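Local coordinates for AA9 family lytic polysaccharide monooxygenase B (Heterobasidion irregulare TC 32-1, PDB 5NNS), which cleaves crystalline and amorphous polysaccharides by copper-dependent oxidation of glycosidic bonds, yielding products oxidised specifically at C1, at residues Thr98-Asn110 with Ala181-Gly193. Sequence-based numbering, arbitrary orientation.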
loop_
_atom_site.group_PDB
_atom_site.type_symbol
_atom_site.label_atom_id
_atom_site.label_comp_id
_atom_site.label_asym_id
_atom_site.label_seq_id
_atom_site.Cartn_x
_atom_site.Cartn_y
_atom_site.Cartn_z
ATOM N N THR A 98 -15.109 -0.089 11.599
ATOM C CA THR A 98 -16.405 -0.386 10.965
ATOM C C THR A 98 -16.504 0.053 9.488
ATOM O O THR A 98 -17.542 -0.145 8.855
ATOM C CB THR A 98 -17.555 0.270 11.761
ATOM O OG1 THR A 98 -17.447 1.696 11.686
ATOM C CG2 THR A 98 -17.504 -0.156 13.217
ATOM N N ALA A 99 -15.431 0.632 8.943
ATOM C CA ALA A 99 -15.431 1.168 7.578
ATOM C C ALA A 99 -15.244 0.064 6.547
ATOM O O ALA A 99 -14.420 -0.829 6.739
ATOM C CB ALA A 99 -14.331 2.211 7.424
ATOM N N THR A 100 -16.016 0.129 5.463
ATOM C CA THR A 100 -15.800 -0.715 4.284
ATOM C C THR A 100 -14.709 -0.031 3.453
ATOM O O THR A 100 -14.921 1.069 2.931
ATOM C CB THR A 100 -17.100 -0.883 3.456
ATOM O OG1 THR A 100 -18.129 -1.429 4.284
ATOM C CG2 THR A 100 -16.892 -1.821 2.280
ATOM N N THR A 101 -13.542 -0.670 3.351
ATOM C CA THR A 101 -12.354 -0.019 2.774
ATOM C C THR A 101 -12.480 0.199 1.256
ATOM O O THR A 101 -11.893 1.146 0.712
ATOM C CB THR A 101 -11.042 -0.773 3.110
ATOM O OG1 THR A 101 -11.083 -2.097 2.575
ATOM C CG2 THR A 101 -10.816 -0.831 4.631
ATOM N N SER A 102 -13.262 -0.659 0.593
ATOM C CA SER A 102 -13.565 -0.518 -0.838
ATOM C C SER A 102 -14.414 0.712 -1.193
ATOM O O SER A 102 -14.467 1.095 -2.365
ATOM C CB SER A 102 -14.259 -1.777 -1.369
ATOM O OG SER A 102 -15.478 -2.019 -0.687
ATOM N N SER A 103 -15.074 1.317 -0.201
ATOM C CA SER A 103 -15.873 2.526 -0.411
ATOM C C SER A 103 -15.113 3.826 -0.155
ATOM O O SER A 103 -15.666 4.901 -0.371
ATOM C CB SER A 103 -17.118 2.492 0.482
ATOM O OG SER A 103 -16.773 2.679 1.844
ATOM N N LEU A 104 -13.861 3.744 0.293
ATOM C CA LEU A 104 -13.127 4.935 0.710
ATOM C C LEU A 104 -12.496 5.665 -0.467
ATOM O O LEU A 104 -12.365 5.117 -1.570
ATOM C CB LEU A 104 -12.052 4.579 1.742
ATOM C CG LEU A 104 -12.546 3.784 2.961
ATOM C CD1 LEU A 104 -11.393 3.534 3.921
ATOM C CD2 LEU A 104 -13.704 4.485 3.667
ATOM N N GLU A 105 -12.122 6.918 -0.208
ATOM C CA GLU A 105 -11.404 7.747 -1.169
ATOM C C GLU A 105 -9.915 7.699 -0.855
ATOM O O GLU A 105 -9.472 8.227 0.168
ATOM C CB GLU A 105 -11.912 9.183 -1.120
ATOM C CG GLU A 105 -13.254 9.370 -1.793
ATOM C CD GLU A 105 -13.769 10.785 -1.637
ATOM O OE1 GLU A 105 -14.279 11.117 -0.541
ATOM O OE2 GLU A 105 -13.666 11.564 -2.611
ATOM N N TRP A 106 -9.155 7.072 -1.747
ATOM C CA TRP A 106 -7.729 6.816 -1.536
ATOM C C TRP A 106 -6.879 7.855 -2.227
ATOM O O TRP A 106 -7.107 8.159 -3.400
ATOM C CB TRP A 106 -7.358 5.434 -2.072
ATOM C CG TRP A 106 -8.097 4.369 -1.385
ATOM C CD1 TRP A 106 -9.305 3.847 -1.745
ATOM C CD2 TRP A 106 -7.711 3.703 -0.181
ATOM N NE1 TRP A 106 -9.686 2.874 -0.851
ATOM C CE2 TRP A 106 -8.729 2.773 0.125
ATOM C CE3 TRP A 106 -6.597 3.794 0.665
ATOM C CZ2 TRP A 106 -8.667 1.935 1.242
ATOM C CZ3 TRP A 106 -6.533 2.955 1.780
ATOM C CH2 TRP A 106 -7.565 2.041 2.057
ATOM N N PHE A 107 -5.888 8.375 -1.500
ATOM C CA PHE A 107 -4.868 9.257 -2.066
ATOM C C PHE A 107 -3.476 8.678 -1.813
ATOM O O PHE A 107 -3.234 8.014 -0.803
ATOM C CB PHE A 107 -4.985 10.693 -1.527
ATOM C CG PHE A 107 -4.854 10.812 -0.031
ATOM C CD1 PHE A 107 -5.957 10.607 0.801
ATOM C CD2 PHE A 107 -3.636 11.153 0.551
ATOM C CE1 PHE A 107 -5.837 10.717 2.180
ATOM C CE2 PHE A 107 -3.514 11.267 1.934
ATOM C CZ PHE A 107 -4.617 11.049 2.747
ATOM N N LYS A 108 -2.571 8.961 -2.741
ATOM C CA LYS A 108 -1.219 8.416 -2.756
ATOM C C LYS A 108 -0.239 9.416 -2.120
ATOM O O LYS A 108 -0.170 10.569 -2.544
ATOM C CB LYS A 108 -0.836 8.147 -4.202
ATOM C CG LYS A 108 0.378 7.265 -4.395
ATOM C CD LYS A 108 0.733 7.142 -5.868
ATOM C CE LYS A 108 -0.216 6.227 -6.637
ATOM N NZ LYS A 108 0.093 6.197 -8.094
ATOM N N ILE A 109 0.490 8.979 -1.092
ATOM C CA ILE A 109 1.471 9.850 -0.410
ATOM C C ILE A 109 2.920 9.594 -0.818
ATOM O O ILE A 109 3.778 10.451 -0.607
ATOM C CB ILE A 109 1.353 9.803 1.136
ATOM C CG1 ILE A 109 1.593 8.392 1.693
ATOM C CG2 ILE A 109 -0.001 10.352 1.570
ATOM C CD1 ILE A 109 1.856 8.384 3.186
ATOM N N ASN A 110 3.196 8.423 -1.392
ATOM C CA ASN A 110 4.547 8.081 -1.806
ATOM C C ASN A 110 4.523 6.972 -2.849
ATOM O O ASN A 110 3.730 6.038 -2.749
ATOM C CB ASN A 110 5.372 7.646 -0.587
ATOM C CG ASN A 110 6.779 7.206 -0.958
ATOM O OD1 ASN A 110 7.078 6.019 -0.955
ATOM N ND2 ASN A 110 7.636 8.159 -1.302
ATOM N N ALA A 181 -5.301 20.147 6.016
ATOM C CA ALA A 181 -5.281 19.964 4.566
ATOM C C ALA A 181 -5.871 18.604 4.182
ATOM O O ALA A 181 -5.650 17.603 4.870
ATOM C CB ALA A 181 -3.865 20.102 4.036
ATOM N N THR A 182 -6.650 18.593 3.099
ATOM C CA THR A 182 -7.184 17.368 2.498
ATOM C C THR A 182 -6.826 17.362 1.014
ATOM O O THR A 182 -6.805 18.420 0.394
ATOM C CB THR A 182 -8.717 17.290 2.618
ATOM O OG1 THR A 182 -9.294 18.482 2.076
ATOM C CG2 THR A 182 -9.155 17.142 4.073
ATOM N N PRO A 183 -6.567 16.174 0.428
ATOM C CA PRO A 183 -6.256 16.170 -1.003
ATOM C C PRO A 183 -7.451 16.612 -1.856
ATOM O O PRO A 183 -8.579 16.204 -1.559
ATOM C CB PRO A 183 -5.897 14.703 -1.303
ATOM C CG PRO A 183 -6.045 13.948 -0.035
ATOM C CD PRO A 183 -6.747 14.812 0.960
ATOM N N PRO A 184 -7.215 17.443 -2.897
ATOM C CA PRO A 184 -8.289 17.755 -3.855
ATOM C C PRO A 184 -8.842 16.507 -4.564
ATOM O O PRO A 184 -8.177 15.469 -4.610
ATOM C CB PRO A 184 -7.613 18.688 -4.871
ATOM C CG PRO A 184 -6.389 19.210 -4.198
ATOM C CD PRO A 184 -5.962 18.157 -3.217
ATOM N N ALA A 185 -10.048 16.633 -5.113
ATOM C CA ALA A 185 -10.760 15.521 -5.747
ATOM C C ALA A 185 -9.966 14.796 -6.844
ATOM O O ALA A 185 -10.106 13.595 -6.991
ATOM C CB ALA A 185 -12.094 16.002 -6.299
ATOM N N SER A 186 -9.132 15.519 -7.588
ATOM C CA SER A 186 -8.304 14.926 -8.655
ATOM C C SER A 186 -7.254 13.904 -8.197
ATOM O O SER A 186 -6.824 13.080 -8.999
ATOM C CB SER A 186 -7.599 16.025 -9.457
ATOM O OG SER A 186 -6.807 16.834 -8.606
ATOM N N TYR A 187 -6.831 13.967 -6.933
ATOM C CA TYR A 187 -5.892 12.978 -6.365
ATOM C C TYR A 187 -6.591 11.761 -5.779
ATOM O O TYR A 187 -5.931 10.778 -5.454
ATOM C CB TYR A 187 -5.048 13.614 -5.266
ATOM C CG TYR A 187 -4.115 14.678 -5.763
ATOM C CD1 TYR A 187 -4.551 15.991 -5.924
ATOM C CD2 TYR A 187 -2.791 14.377 -6.074
ATOM C CE1 TYR A 187 -3.693 16.977 -6.376
ATOM C CE2 TYR A 187 -1.921 15.354 -6.530
ATOM C CZ TYR A 187 -2.373 16.654 -6.679
ATOM O OH TYR A 187 -1.517 17.632 -7.128
ATOM N N LEU A 188 -7.917 11.833 -5.638
ATOM C CA LEU A 188 -8.692 10.810 -4.946
ATOM C C LEU A 188 -9.201 9.749 -5.922
ATOM O O LEU A 188 -9.736 10.076 -6.981
ATOM C CB LEU A 188 -9.861 11.454 -4.194
ATOM C CG LEU A 188 -9.487 12.514 -3.146
ATOM C CD1 LEU A 188 -10.729 13.167 -2.556
ATOM C CD2 LEU A 188 -8.631 11.915 -2.038
ATOM N N VAL A 189 -9.010 8.479 -5.560
ATOM C CA VAL A 189 -9.485 7.345 -6.360
ATOM C C VAL A 189 -10.126 6.280 -5.470
ATOM O O VAL A 189 -10.044 6.338 -4.243
ATOM C CB VAL A 189 -8.345 6.712 -7.204
ATOM C CG1 VAL A 189 -7.778 7.738 -8.176
ATOM C CG2 VAL A 189 -7.240 6.138 -6.321
ATOM N N LYS A 190 -10.761 5.312 -6.114
ATOM C CA LYS A 190 -11.358 4.164 -5.449
ATOM C C LYS A 190 -10.508 2.927 -5.714
ATOM O O LYS A 190 -9.761 2.864 -6.704
ATOM C CB LYS A 190 -12.768 3.925 -5.985
ATOM C CG LYS A 190 -13.731 5.105 -5.848
ATOM C CD LYS A 190 -14.327 5.240 -4.450
ATOM C CE LYS A 190 -15.768 5.743 -4.522
ATOM N NZ LYS A 190 -16.264 6.344 -3.242
ATOM N N LEU A 191 -10.645 1.944 -4.829
ATOM C CA LEU A 191 -9.952 0.662 -4.943
ATOM C C LEU A 191 -10.923 -0.486 -4.653
ATOM O O LEU A 191 -11.277 -0.682 -3.488
ATOM C CB LEU A 191 -8.770 0.615 -3.967
ATOM C CG LEU A 191 -7.604 1.546 -4.333
ATOM C CD1 LEU A 191 -6.626 1.644 -3.174
ATOM C CD2 LEU A 191 -6.898 1.080 -5.608
ATOM N N PRO A 192 -11.375 -1.239 -5.667
ATOM C CA PRO A 192 -11.021 -1.063 -7.087
ATOM C C PRO A 192 -11.617 0.194 -7.734
ATOM O O PRO A 192 -12.496 0.845 -7.157
ATOM C CB PRO A 192 -11.627 -2.309 -7.743
ATOM C CG PRO A 192 -12.833 -2.599 -6.903
ATOM C CD PRO A 192 -12.410 -2.276 -5.489
ATOM N N GLY A 193 -11.140 0.497 -8.937
ATOM C CA GLY A 193 -11.541 1.685 -9.693
ATOM C C GLY A 193 -10.338 2.403 -10.270
ATOM O O GLY A 193 -10.367 2.843 -11.418
HETATM O O HOH W 1 -12.333 2.765 -2.476
HETATM O O HOH W 2 -14.157 0.553 -5.231
HETATM O O HOH W 3 -3.305 10.658 -4.753
#
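Trp106 and Val189 make a single antiparallel bridge, a hydrogen-bonded pair that ties the long loop after strand 165-176 to strand 106-116 of the AA9 beta-sandwich. Trp106 N donates to Val189 O at 2.7 Å, almost straight and in the carbonyl plane, and Val189 N returns a bond to Trp106 O. Packing is tight on the inner side. Leu191 CD1 sits over one face of the indole, 3.7 Å from the centroid of its five-membered ring, a CH-pi contact; Leu104 CB covers the opposite face, and Ile150 and Arg152 of strand 147-157 also touch the Trp106 side chain. At the next residue, Phe107, the ring takes Pro183 CG over one face, 3.6 Å from its centroid. Chi1 of 59° sets Phe107 CG between backbone N and carbonyl carbon, placing the ring against Pro183 CG; Leu188 CD2 lies beside Phe107 CB and CD1, while Trp223 meets the ring nearly at right angles.

Toward solvent the contact is looser and more polar, with Glu105 and Lys190 both exposed. Glu105 passes Leu188 at a slant, its OE2 3.3 Å from Leu188 CD1. Lys190, bent at its second and third torsions, donates a hydrogen bond from NZ to Ser103 O at 3.3 Å, from above the carbonyl plane. Water fills in for further backbone pairing: one molecule joins Lys108 N to Tyr187 O, and another takes the Leu191 N hydrogen at 3.0 Å while donating to Leu104 O.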